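Local coordinates for cytochrome c (Rhodothermus marinus, PDB 3CP5), which binds a covalently attached heme c and probably carries electrons between redox partners, as monoheme cytochromes c generally do, at residues A47-D52 against I56-R61; P69-N74 against N80-R85; V23-Q28 against Y116-A121. One frame throughout, in Å; residues are numbered along the deposited sequence. Where two conformers were deposited one is given.

Contact 1 of 3, residues A47-D52 against I56-R61; sequences ACHRLD and IGPALR. With HEC (heme c), chain C.
The proximal side of the heme c site is built here, where the C-terminal part of the CXXCH motif (A47, C48 and the axial ligand H49) meets the loop I56-R61. C48 SG is bonded covalently to HEC CAC. H49 NE2 coordinates the iron, HEC FE, at 2.0 Å. The other ring nitrogen, H49 ND1, donates to P58 O at 2.8 Å; the N-H...O angle is 165° and the carbonyl oxygen lies close to the imidazole plane. L60 covers one face of the ring, its CD1 lying 3.6 Å from the H49 ring centroid in a CH-pi contact. H49 CG stands anti to the carbonyl carbon (chi1 -69°), which carries the imidazole between P58 O and the iron. The backbones are stitched by G57 N to C48 O (2.9 Å), L60 N to R50 O and R61 N to L51 O. One water accepts from R50 N and probably donates to G57 O. At the far end R61 presents its NE and NH2 edge to the D52 carboxylate: NE meets OD1 at 2.7 Å and NH2 meets OD2 at 3.0 Å, with carboxylate and guanidinium planes 20° apart. L51 CD1 lies over a face of that guanidinium, 3.7 Å from R61 NH2, while R61 NH1 turns to V120 O of helix 107-123. M100 completes the iron coordination from the other side of the heme. Held at ND1, at NE2 and over one face, the imidazole has little freedom to rotate, and the bond to P58 O is likely to increase its electron donation to the iron.

Contact 2 of 3, residues P69-N74 against N80-R85; sequences PVYIMN and NGMIQR. With HEC (heme c), chain C.
Two short helical segments, each with its own i to i+4 bonds (N74 N to V70 O, R85 N to G81 O), approach no closer than 7.0 Å between CA atoms, at N74 and M82, so side chains must fill the gap. M82 does most of this. Its CB points at the segment P69-N74, and bends at chi2 (-68°) and chi3 (-78°) curl the thioether back along the neighbouring helix. M82 CG rests 3.5 Å from N74 O, M82 SD lies 3.9 Å from N74 CB, and the methyl CE reaches the Y71 ring, 3.4 Å from CD1 and 3.8 Å from CE1. The methyl meets the ring on its CD1-CE1 side, obliquely, and the contact is apolar. Y71 has CG anti to the backbone N (chi1 174°), a setting that swings the phenol toward the heme, where Y71 OH donates to HEC O2A at 2.7 Å, with the carboxylate oxygen near the ring plane. H86 packs edge-to-face with the same ring. A phenylalanine in place of Y71 would probably preserve the contact with M82 CE but leave propionate oxygen HEC O2A without this hydroxyl donor. The N74 amide is directed away from M82, to V20 N through OD1 and to A14 O through ND2, which ties helix 69-77 to the N-terminal region. On the other helix, I83 CD1 comes 3.7 Å from HEC O1D of the second propionate. The arrangement forms part of the propionate side of the heme c pocket, where consecutive helices of the cytochrome c fold pack round a tyrosine that binds the heme.

Contact 3 of 3, residues V23-Q28 against Y116-A121; sequences VSLGEQ and YLRQVA
L25 and R118 meet with the leucine lying over a face of the guanidinium, and this pair carries most of the contact. L25 CD2 sits 3.3 Å above the guanidinium plane, displaced toward its rim on the NE side: it is 3.3 Å from R118 NE and 3.5 Å from R118 CZ. The aliphatic part of the arginine also takes part, with R118 CD 3.6 Å from L25 CD2. The two chains cross at a slant, so the methyl group bears on the inner part of the guanidinium while the outer nitrogens extend past it. A bend at chi3 (67°), after an extended chi2 (176°), turns the flat group across the leucine branch. Past that branch, the backbone of the loop approaches only loosely, G26 O at 4.1 Å from R118 NH2. The polar partner of R118 is on its own helix: NH1 forms a salt bridge with E115, one turn earlier. E27 OE1 stands 6.2 Å from R118 NH2, a separation at which its opposite charge could exert only a long-range pull. Packing against I29 extends the contact from R118 and Q119 further along the loop, and S24 O accepts from R111 NH2 nearer the start of helix 107-123. In fold terms this is surface packing, about 12 Å from the heme to the R118 side chain: an irregular loop between helices 10-17 and 31-44 passes across the C-terminal helix of the cytochrome c fold and is met by one arginine reaching out from it.

How the contacts relate
From the N terminus, helix 10-17 leads into V23-Q28, which waits 87 residues for its partner Y116-A121 on helix 107-123; contact 3 therefore closes the widest loop. Nested inside it, and in series, contact 1 closes a short loop of three residues after helix 31-44, then contact 2 joins helices 69-77 and 79-85 across five residues. Contacts 1 and 2 do not touch, their centres about 17 Å apart, yet both reach the heme. Contact 3 touches each: V120 and Y116 pack on L51, A121 CB on R61 O, V23 on P69 and M73, and L117 on I72. Helix 107-123 thus ties the proximal heme loop to helix 69-77.

Contact 1 of 3, residues A47-D52 against I56-R61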
loop_
_atom_site.group_PDB
_atom_site.type_symbol
_atom_site.label_atom_id
_atom_site.label_comp_id
_atom_site.label_asym_id
_atom_site.label_seq_id
_atom_site.Cartn_x
_atom_site.Cartn_y
_atom_site.Cartn_z
ATOM N N ALA A 47 7.060 8.163 7.968
ATOM C CA ALA A 47 6.987 9.607 8.071
ATOM C C ALA A 47 5.532 10.074 8.090
ATOM O O ALA A 47 5.245 11.132 8.618
ATOM C CB ALA A 47 7.716 10.233 6.891
ATOM N N CYS A 48 4.623 9.314 7.452
ATOM C CA CYS A 48 3.256 9.751 7.331
ATOM C C CYS A 48 2.225 8.772 7.876
ATOM O O CYS A 48 1.069 9.172 8.138
ATOM C CB CYS A 48 2.903 9.981 5.848
ATOM S SG CYS A 48 3.864 11.332 5.105
ATOM N N HIS A 49 2.566 7.498 8.053
ATOM C CA HIS A 49 1.605 6.497 8.462
ATOM C C HIS A 49 2.029 5.782 9.738
ATOM O O HIS A 49 3.217 5.482 9.881
ATOM C CB HIS A 49 1.434 5.443 7.374
ATOM C CG HIS A 49 0.761 5.801 6.089
ATOM N ND1 HIS A 49 -0.615 5.885 5.942
ATOM C CD2 HIS A 49 1.302 6.055 4.852
ATOM C CE1 HIS A 49 -0.886 6.201 4.656
ATOM N NE2 HIS A 49 0.269 6.322 3.983
ATOM N N ARG A 50 1.060 5.457 10.586
ATOM C CA ARG A 50 1.108 4.556 11.727
ATOM C C ARG A 50 0.284 3.310 11.452
ATOM O O ARG A 50 -0.574 3.346 10.559
ATOM C CB ARG A 50 0.590 5.295 12.958
ATOM C CG ARG A 50 1.387 6.526 13.304
ATOM C CD ARG A 50 2.534 6.207 14.205
ATOM N NE ARG A 50 3.260 7.459 14.451
ATOM C CZ ARG A 50 4.066 8.052 13.583
ATOM N NH1 ARG A 50 4.304 7.567 12.362
ATOM N NH2 ARG A 50 4.658 9.190 13.944
ATOM N N LEU A 51 0.535 2.234 12.201
ATOM C CA LEU A 51 -0.263 1.047 11.955
ATOM C C LEU A 51 -1.653 1.131 12.579
ATOM O O LEU A 51 -2.619 0.683 11.960
ATOM C CB LEU A 51 0.512 -0.147 12.494
ATOM C CG LEU A 51 1.813 -0.542 11.783
ATOM C CD1 LEU A 51 2.418 -1.781 12.424
ATOM C CD2 LEU A 51 1.589 -0.744 10.289
ATOM N N ASP A 52 -1.747 1.722 13.802
ATOM C CA ASP A 52 -2.965 1.640 14.601
ATOM C C ASP A 52 -3.701 2.944 14.844
ATOM O O ASP A 52 -4.636 2.985 15.650
ATOM C CB ASP A 52 -2.647 0.932 15.921
ATOM C CG ASP A 52 -2.117 -0.470 15.773
ATOM O OD1 ASP A 52 -2.777 -1.292 15.113
ATOM O OD2 ASP A 52 -1.090 -0.817 16.374
ATOM N N ILE A 56 -0.531 11.544 9.362
ATOM C CA ILE A 56 -0.676 12.381 8.172
ATOM C C ILE A 56 -1.560 11.674 7.178
ATOM O O ILE A 56 -2.393 12.303 6.535
ATOM C CB ILE A 56 0.694 12.774 7.595
ATOM C CG1 ILE A 56 1.450 13.678 8.575
ATOM C CG2 ILE A 56 0.563 13.383 6.203
ATOM C CD1 ILE A 56 2.922 13.878 8.310
ATOM N N GLY A 57 -1.406 10.363 7.097
ATOM C CA GLY A 57 -2.306 9.533 6.304
ATOM C C GLY A 57 -3.040 8.534 7.180
ATOM O O GLY A 57 -2.839 8.482 8.411
ATOM N N PRO A 58 -3.888 7.703 6.584
ATOM C CA PRO A 58 -4.658 6.722 7.370
ATOM C C PRO A 58 -3.845 5.620 8.022
ATOM O O PRO A 58 -2.734 5.301 7.603
ATOM C CB PRO A 58 -5.608 6.125 6.331
ATOM C CG PRO A 58 -5.029 6.431 5.002
ATOM C CD PRO A 58 -4.234 7.704 5.173
ATOM N N ALA A 59 -4.390 4.994 9.068
ATOM C CA ALA A 59 -3.817 3.823 9.687
ATOM C C ALA A 59 -3.756 2.684 8.707
ATOM O O ALA A 59 -4.674 2.452 7.916
ATOM C CB ALA A 59 -4.696 3.400 10.880
ATOM N N LEU A 60 -2.698 1.886 8.755
ATOM C CA LEU A 60 -2.444 0.841 7.801
ATOM C C LEU A 60 -2.495 -0.588 8.274
ATOM O O LEU A 60 -2.403 -1.480 7.415
ATOM C CB LEU A 60 -1.178 1.062 6.962
ATOM C CG LEU A 60 -1.136 2.354 6.124
ATOM C CD1 LEU A 60 0.213 2.462 5.421
ATOM C CD2 LEU A 60 -2.282 2.429 5.121
ATOM N N ARG A 61 -2.571 -0.920 9.545
ATOM C CA ARG A 61 -2.454 -2.295 9.968
ATOM C C ARG A 61 -3.435 -3.234 9.248
ATOM O O ARG A 61 -3.078 -4.351 8.894
ATOM C CB ARG A 61 -2.660 -2.528 11.473
ATOM C CG ARG A 61 -2.260 -4.001 11.819
ATOM C CD ARG A 61 -2.514 -4.263 13.278
ATOM N NE ARG A 61 -1.587 -3.541 14.127
ATOM C CZ ARG A 61 -0.340 -3.920 14.359
ATOM N NH1 ARG A 61 0.205 -4.995 13.836
ATOM N NH2 ARG A 61 0.421 -3.177 15.178
HETATM FE FE HEC C . 0.428 6.623 1.990
HETATM C CHA HEC C . -2.964 6.732 1.576
HETATM C CHB HEC C . 0.383 3.229 1.682
HETATM C CHC HEC C . 3.858 6.602 2.061
HETATM C CHD HEC C . 0.428 9.892 2.871
HETATM N NA HEC C . -1.002 5.272 1.716
HETATM C C1A HEC C . -2.366 5.482 1.503
HETATM C C2A HEC C . -2.998 4.227 1.176
HETATM C C3A HEC C . -2.080 3.253 1.236
HETATM C C4A HEC C . -0.821 3.918 1.544
HETATM C CMA HEC C . -2.266 1.737 1.008
HETATM C CAA HEC C . -4.515 3.988 0.987
HETATM C CBA HEC C . -5.231 3.598 2.281
HETATM C CGA HEC C . -6.654 3.140 2.065
HETATM O O1A HEC C . -7.396 3.037 3.096
HETATM O O2A HEC C . -7.027 2.829 0.903
HETATM N NB HEC C . 1.850 5.218 1.951
HETATM C C1B HEC C . 1.608 3.858 1.948
HETATM C C2B HEC C . 2.865 3.157 1.979
HETATM C C3B HEC C . 3.873 4.076 2.003
HETATM C C4B HEC C . 3.221 5.370 1.984
HETATM C CMB HEC C . 2.956 1.611 2.007
HETATM C CAB HEC C . 5.389 3.830 1.873
HETATM C CBB HEC C . 5.765 3.130 0.703
HETATM N NC HEC C . 1.853 7.984 2.313
HETATM C C1C HEC C . 3.237 7.821 2.270
HETATM C C2C HEC C . 3.911 9.067 2.574
HETATM C C3C HEC C . 2.967 9.993 2.806
HETATM C C4C HEC C . 1.695 9.317 2.705
HETATM C CMC HEC C . 5.412 9.146 2.821
HETATM C CAC HEC C . 3.134 11.423 3.404
HETATM C CBC HEC C . 3.968 12.265 2.618
HETATM N ND HEC C . -0.995 8.015 2.165
HETATM C C1D HEC C . -0.790 9.330 2.568
HETATM C C2D HEC C . -2.080 10.023 2.615
HETATM C C3D HEC C . -2.992 9.164 2.146
HETATM C C4D HEC C . -2.323 7.894 1.948
HETATM C CMD HEC C . -2.175 11.518 3.024
HETATM C CAD HEC C . -4.485 9.389 1.843
HETATM C CBD HEC C . -4.662 9.770 0.352
HETATM C CGD HEC C . -3.946 11.073 0.079
HETATM O O1D HEC C . -2.996 11.092 -0.756
HETATM O O2D HEC C . -4.367 12.082 0.761
HETATM O O HOH W 1 -1.423 6.652 10.061
#

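Contact 2 of 3, residues P69-N74 against N80-R85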
loop_
_atom_site.group_PDB
_atom_site.type_symbol
_atom_site.label_atom_id
_atom_site.label_comp_id
_atom_site.label_asym_id
_atom_site.label_seq_id
_atom_site.Cartn_x
_atom_site.Cartn_y
_atom_site.Cartn_z
ATOM N N PRO A 69 -4.565 -6.458 -3.029
ATOM C CA PRO A 69 -3.118 -6.229 -3.187
ATOM C C PRO A 69 -2.733 -5.387 -4.374
ATOM O O PRO A 69 -1.725 -4.663 -4.310
ATOM C CB PRO A 69 -2.587 -7.664 -3.234
ATOM C CG PRO A 69 -3.682 -8.475 -3.826
ATOM C CD PRO A 69 -4.898 -7.911 -3.106
ATOM N N VAL A 70 -3.470 -5.438 -5.470
ATOM C CA VAL A 70 -3.134 -4.645 -6.642
ATOM C C VAL A 70 -3.401 -3.193 -6.317
ATOM O O VAL A 70 -2.562 -2.321 -6.667
ATOM C CB VAL A 70 -3.883 -5.150 -7.872
ATOM C CG1 VAL A 70 -3.608 -4.241 -9.044
ATOM C CG2 VAL A 70 -3.481 -6.595 -8.166
ATOM N N TYR A 71 -4.498 -2.846 -5.674
ATOM C CA TYR A 71 -4.682 -1.483 -5.185
ATOM C C TYR A 71 -3.529 -1.021 -4.332
ATOM O O TYR A 71 -3.030 0.072 -4.515
ATOM C CB TYR A 71 -6.009 -1.384 -4.426
ATOM C CG TYR A 71 -6.295 -0.069 -3.728
ATOM C CD1 TYR A 71 -6.984 0.956 -4.364
ATOM C CD2 TYR A 71 -5.879 0.169 -2.434
ATOM C CE1 TYR A 71 -7.222 2.147 -3.698
ATOM C CE2 TYR A 71 -6.109 1.329 -1.739
ATOM C CZ TYR A 71 -6.800 2.323 -2.386
ATOM O OH TYR A 71 -7.044 3.506 -1.720
ATOM N N ILE A 72 -3.135 -1.813 -3.342
ATOM C CA ILE A 72 -2.098 -1.345 -2.442
ATOM C C ILE A 72 -0.777 -1.143 -3.177
ATOM O O ILE A 72 -0.098 -0.150 -2.944
ATOM C CB ILE A 72 -1.949 -2.345 -1.292
ATOM C CG1 ILE A 72 -3.218 -2.396 -0.420
ATOM C CG2 ILE A 72 -0.735 -2.042 -0.415
ATOM C CD1 ILE A 72 -3.284 -3.614 0.496
ATOM N N MET A 73 -0.386 -2.053 -4.081
ATOM C CA MET A 73 0.832 -1.894 -4.879
ATOM C C MET A 73 0.787 -0.637 -5.720
ATOM O O MET A 73 1.774 0.108 -5.795
ATOM C CB MET A 73 1.028 -3.113 -5.809
ATOM C CG MET A 73 1.271 -4.411 -5.063
ATOM S SD MET A 73 2.984 -4.488 -4.501
ATOM C CE MET A 73 3.824 -4.777 -6.047
ATOM N N ASN A 74 -0.354 -0.349 -6.359
ATOM C CA ASN A 74 -0.394 0.820 -7.259
ATOM C C ASN A 74 -0.489 2.151 -6.533
ATOM O O ASN A 74 -0.058 3.173 -7.052
ATOM C CB ASN A 74 -1.530 0.609 -8.268
ATOM C CG ASN A 74 -1.147 -0.414 -9.312
ATOM O OD1 ASN A 74 0.024 -0.737 -9.519
ATOM N ND2 ASN A 74 -2.091 -0.983 -10.007
ATOM N N ASN A 80 -0.031 9.253 -7.783
ATOM C CA ASN A 80 -0.642 10.337 -8.557
ATOM C C ASN A 80 -1.706 9.804 -9.500
ATOM O O ASN A 80 -2.811 10.350 -9.651
ATOM C CB ASN A 80 0.442 11.125 -9.292
ATOM C CG ASN A 80 1.532 11.678 -8.392
ATOM O OD1 ASN A 80 2.747 11.503 -8.596
ATOM N ND2 ASN A 80 1.064 12.391 -7.345
ATOM N N GLY A 81 -1.445 8.702 -10.165
ATOM C CA GLY A 81 -2.461 8.111 -11.009
ATOM C C GLY A 81 -3.639 7.565 -10.218
ATOM O O GLY A 81 -4.775 7.673 -10.651
ATOM N N MET A 82 -3.353 6.993 -9.049
ATOM C CA MET A 82 -4.434 6.504 -8.207
ATOM C C MET A 82 -5.286 7.648 -7.688
ATOM O O MET A 82 -6.512 7.541 -7.618
ATOM C CB MET A 82 -3.865 5.615 -7.088
ATOM C CG MET A 82 -3.262 4.330 -7.636
ATOM S SD MET A 82 -4.446 3.149 -8.360
ATOM C CE MET A 82 -5.128 2.426 -6.866
ATOM N N ILE A 83 -4.654 8.764 -7.324
ATOM C CA ILE A 83 -5.417 9.905 -6.844
ATOM C C ILE A 83 -6.240 10.475 -7.983
ATOM O O ILE A 83 -7.372 10.917 -7.763
ATOM C CB ILE A 83 -4.463 10.983 -6.250
ATOM C CG1 ILE A 83 -3.905 10.519 -4.915
ATOM C CG2 ILE A 83 -5.154 12.319 -6.196
ATOM C CD1 ILE A 83 -2.696 11.220 -4.417
ATOM N N GLN A 84 -5.745 10.467 -9.210
ATOM C CA GLN A 84 -6.468 11.007 -10.344
ATOM C C GLN A 84 -7.618 10.117 -10.794
ATOM O O GLN A 84 -8.651 10.666 -11.281
ATOM C CB GLN A 84 -5.497 11.162 -11.518
ATOM C CG GLN A 84 -4.451 12.244 -11.352
ATOM C CD GLN A 84 -3.342 12.151 -12.392
ATOM O OE1 GLN A 84 -3.120 11.140 -13.064
ATOM N NE2 GLN A 84 -2.623 13.251 -12.507
ATOM N N ARG A 85 -7.469 8.824 -10.670
ATOM C CA ARG A 85 -8.435 7.931 -11.309
ATOM C C ARG A 85 -9.171 6.969 -10.408
ATOM O O ARG A 85 -10.162 6.342 -10.838
ATOM C CB ARG A 85 -7.645 7.165 -12.405
ATOM C CG ARG A 85 -6.956 8.060 -13.419
ATOM C CD ARG A 85 -6.252 7.379 -14.571
ATOM N NE ARG A 85 -6.958 6.198 -15.041
ATOM C CZ ARG A 85 -6.476 5.262 -15.848
ATOM N NH1 ARG A 85 -5.236 5.424 -16.281
ATOM N NH2 ARG A 85 -7.193 4.206 -16.227
HETATM FE FE HEC C . 0.428 6.623 1.990
HETATM C CHA HEC C . -2.964 6.732 1.576
HETATM C CHB HEC C . 0.383 3.229 1.682
HETATM C CHC HEC C . 3.858 6.602 2.061
HETATM C CHD HEC C . 0.428 9.892 2.871
HETATM N NA HEC C . -1.002 5.272 1.716
HETATM C C1A HEC C . -2.366 5.482 1.503
HETATM C C2A HEC C . -2.998 4.227 1.176
HETATM C C3A HEC C . -2.080 3.253 1.236
HETATM C C4A HEC C . -0.821 3.918 1.544
HETATM C CMA HEC C . -2.266 1.737 1.008
HETATM C CAA HEC C . -4.515 3.988 0.987
HETATM C CBA HEC C . -5.231 3.598 2.281
HETATM C CGA HEC C . -6.654 3.140 2.065
HETATM O O1A HEC C . -7.396 3.037 3.096
HETATM O O2A HEC C . -7.027 2.829 0.903
HETATM N NB HEC C . 1.850 5.218 1.951
HETATM C C1B HEC C . 1.608 3.858 1.948
HETATM C C2B HEC C . 2.865 3.157 1.979
HETATM C C3B HEC C . 3.873 4.076 2.003
HETATM C C4B HEC C . 3.221 5.370 1.984
HETATM C CMB HEC C . 2.956 1.611 2.007
HETATM C CAB HEC C . 5.389 3.830 1.873
HETATM C CBB HEC C . 5.765 3.130 0.703
HETATM N NC HEC C . 1.853 7.984 2.313
HETATM C C1C HEC C . 3.237 7.821 2.270
HETATM C C2C HEC C . 3.911 9.067 2.574
HETATM C C3C HEC C . 2.967 9.993 2.806
HETATM C C4C HEC C . 1.695 9.317 2.705
HETATM C CMC HEC C . 5.412 9.146 2.821
HETATM C CAC HEC C . 3.134 11.423 3.404
HETATM C CBC HEC C . 3.968 12.265 2.618
HETATM N ND HEC C . -0.995 8.015 2.165
HETATM C C1D HEC C . -0.790 9.330 2.568
HETATM C C2D HEC C . -2.080 10.023 2.615
HETATM C C3D HEC C . -2.992 9.164 2.146
HETATM C C4D HEC C . -2.323 7.894 1.948
HETATM C CMD HEC C . -2.175 11.518 3.024
HETATM C CAD HEC C . -4.485 9.389 1.843
HETATM C CBD HEC C . -4.662 9.770 0.352
HETATM C CGD HEC C . -3.946 11.073 0.079
HETATM O O1D HEC C . -2.996 11.092 -0.756
HETATM O O2D HEC C . -4.367 12.082 0.761
#

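Contact 3 of 3, residues V23-Q28 against Y116-A121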
loop_
_atom_site.group_PDB
_atom_site.type_symbol
_atom_site.label_atom_id
_atom_site.label_comp_id
_atom_site.label_asym_id
_atom_site.label_seq_id
_atom_site.Cartn_x
_atom_site.Cartn_y
_atom_site.Cartn_z
ATOM N N VAL A 23 -0.480 -9.909 -8.783
ATOM C CA VAL A 23 0.562 -10.192 -7.828
ATOM C C VAL A 23 0.627 -11.696 -7.548
ATOM O O VAL A 23 -0.350 -12.440 -7.761
ATOM C CB VAL A 23 0.349 -9.471 -6.493
ATOM C CG1 VAL A 23 0.356 -7.968 -6.700
ATOM C CG2 VAL A 23 -0.921 -9.951 -5.839
ATOM N N SER A 24 1.735 -12.245 -7.115
ATOM C CA SER A 24 1.885 -13.642 -6.715
ATOM C C SER A 24 2.099 -13.733 -5.218
ATOM O O SER A 24 3.055 -13.132 -4.731
ATOM C CB SER A 24 3.073 -14.271 -7.442
ATOM O OG SER A 24 3.220 -15.635 -7.104
ATOM N N LEU A 25 1.297 -14.446 -4.470
ATOM C CA LEU A 25 1.490 -14.549 -3.014
ATOM C C LEU A 25 1.771 -15.995 -2.638
ATOM O O LEU A 25 1.164 -16.842 -3.311
ATOM C CB LEU A 25 0.186 -14.007 -2.354
ATOM C CG LEU A 25 0.198 -12.511 -2.104
ATOM C CD1 LEU A 25 0.352 -11.682 -3.334
ATOM C CD2 LEU A 25 -0.877 -11.932 -1.226
ATOM N N GLY A 26 2.632 -16.416 -1.713
ATOM C CA GLY A 26 2.746 -17.880 -1.506
ATOM C C GLY A 26 1.697 -18.410 -0.543
ATOM O O GLY A 26 0.835 -17.601 -0.188
ATOM N N GLU A 27 1.642 -19.649 -0.033
ATOM C CA GLU A 27 0.535 -19.964 0.914
ATOM C C GLU A 27 0.720 -19.271 2.253
ATOM O O GLU A 27 -0.136 -18.965 3.084
ATOM C CB GLU A 27 0.323 -21.420 1.311
ATOM C CG GLU A 27 -0.511 -21.688 2.559
ATOM C CD GLU A 27 -1.940 -21.193 2.605
ATOM O OE1 GLU A 27 -2.244 -20.031 2.985
ATOM O OE2 GLU A 27 -2.844 -21.998 2.265
ATOM N N GLN A 28 1.986 -19.023 2.511
ATOM C CA GLN A 28 2.215 -18.317 3.745
ATOM C C GLN A 28 3.127 -17.146 3.454
ATOM O O GLN A 28 3.789 -17.087 2.427
ATOM C CB GLN A 28 2.846 -19.175 4.789
ATOM C CG GLN A 28 3.799 -20.244 4.356
ATOM C CD GLN A 28 3.480 -21.487 5.162
ATOM O OE1 GLN A 28 3.406 -22.588 4.636
ATOM N NE2 GLN A 28 3.306 -21.256 6.452
ATOM N N TYR A 116 5.132 -7.200 4.298
ATOM C CA TYR A 116 5.112 -6.651 5.639
ATOM C C TYR A 116 3.707 -6.292 6.095
ATOM O O TYR A 116 3.271 -6.609 7.217
ATOM C CB TYR A 116 6.045 -5.453 5.737
ATOM C CG TYR A 116 5.951 -4.706 7.061
ATOM C CD1 TYR A 116 6.334 -5.300 8.243
ATOM C CD2 TYR A 116 5.503 -3.411 7.153
ATOM C CE1 TYR A 116 6.265 -4.615 9.462
ATOM C CE2 TYR A 116 5.422 -2.722 8.331
ATOM C CZ TYR A 116 5.808 -3.322 9.502
ATOM O OH TYR A 116 5.720 -2.667 10.689
ATOM N N LEU A 117 2.931 -5.649 5.246
ATOM C CA LEU A 117 1.544 -5.313 5.546
ATOM C C LEU A 117 0.667 -6.541 5.784
ATOM O O LEU A 117 -0.176 -6.569 6.663
ATOM C CB LEU A 117 0.963 -4.361 4.501
ATOM C CG LEU A 117 1.589 -2.970 4.440
ATOM C CD1 LEU A 117 1.119 -2.234 3.199
ATOM C CD2 LEU A 117 1.247 -2.149 5.662
ATOM N N ARG A 118 0.867 -7.644 5.057
ATOM C CA ARG A 118 0.190 -8.920 5.323
ATOM C C ARG A 118 0.577 -9.435 6.713
ATOM O O ARG A 118 -0.259 -9.933 7.470
ATOM C CB ARG A 118 0.548 -9.958 4.254
ATOM C CG ARG A 118 0.078 -9.603 2.847
ATOM C CD ARG A 118 0.547 -10.622 1.808
ATOM N NE ARG A 118 -0.060 -11.945 1.946
ATOM C CZ ARG A 118 0.444 -13.140 1.773
ATOM N NH1 ARG A 118 1.708 -13.378 1.444
ATOM N NH2 ARG A 118 -0.281 -14.230 1.926
ATOM N N GLN A 119 1.846 -9.290 7.085
ATOM C CA GLN A 119 2.307 -9.727 8.369
ATOM C C GLN A 119 1.734 -8.944 9.536
ATOM O O GLN A 119 1.299 -9.531 10.539
ATOM C CB GLN A 119 3.841 -9.673 8.442
ATOM C CG GLN A 119 4.406 -10.248 9.758
ATOM C CD GLN A 119 4.143 -11.723 9.891
ATOM O OE1 GLN A 119 4.606 -12.517 9.070
ATOM N NE2 GLN A 119 3.421 -12.120 10.930
ATOM N N VAL A 120 1.710 -7.630 9.464
ATOM C CA VAL A 120 1.176 -6.863 10.574
ATOM C C VAL A 120 -0.323 -7.067 10.742
ATOM O O VAL A 120 -0.800 -6.978 11.871
ATOM C CB VAL A 120 1.530 -5.367 10.481
ATOM C CG1 VAL A 120 3.037 -5.139 10.454
ATOM C CG2 VAL A 120 0.936 -4.696 9.273
ATOM N N ALA A 121 -1.048 -7.390 9.669
ATOM C CA ALA A 121 -2.469 -7.736 9.787
ATOM C C ALA A 121 -2.632 -9.026 10.568
ATOM O O ALA A 121 -3.568 -9.166 11.305
ATOM C CB ALA A 121 -3.121 -7.846 8.403
#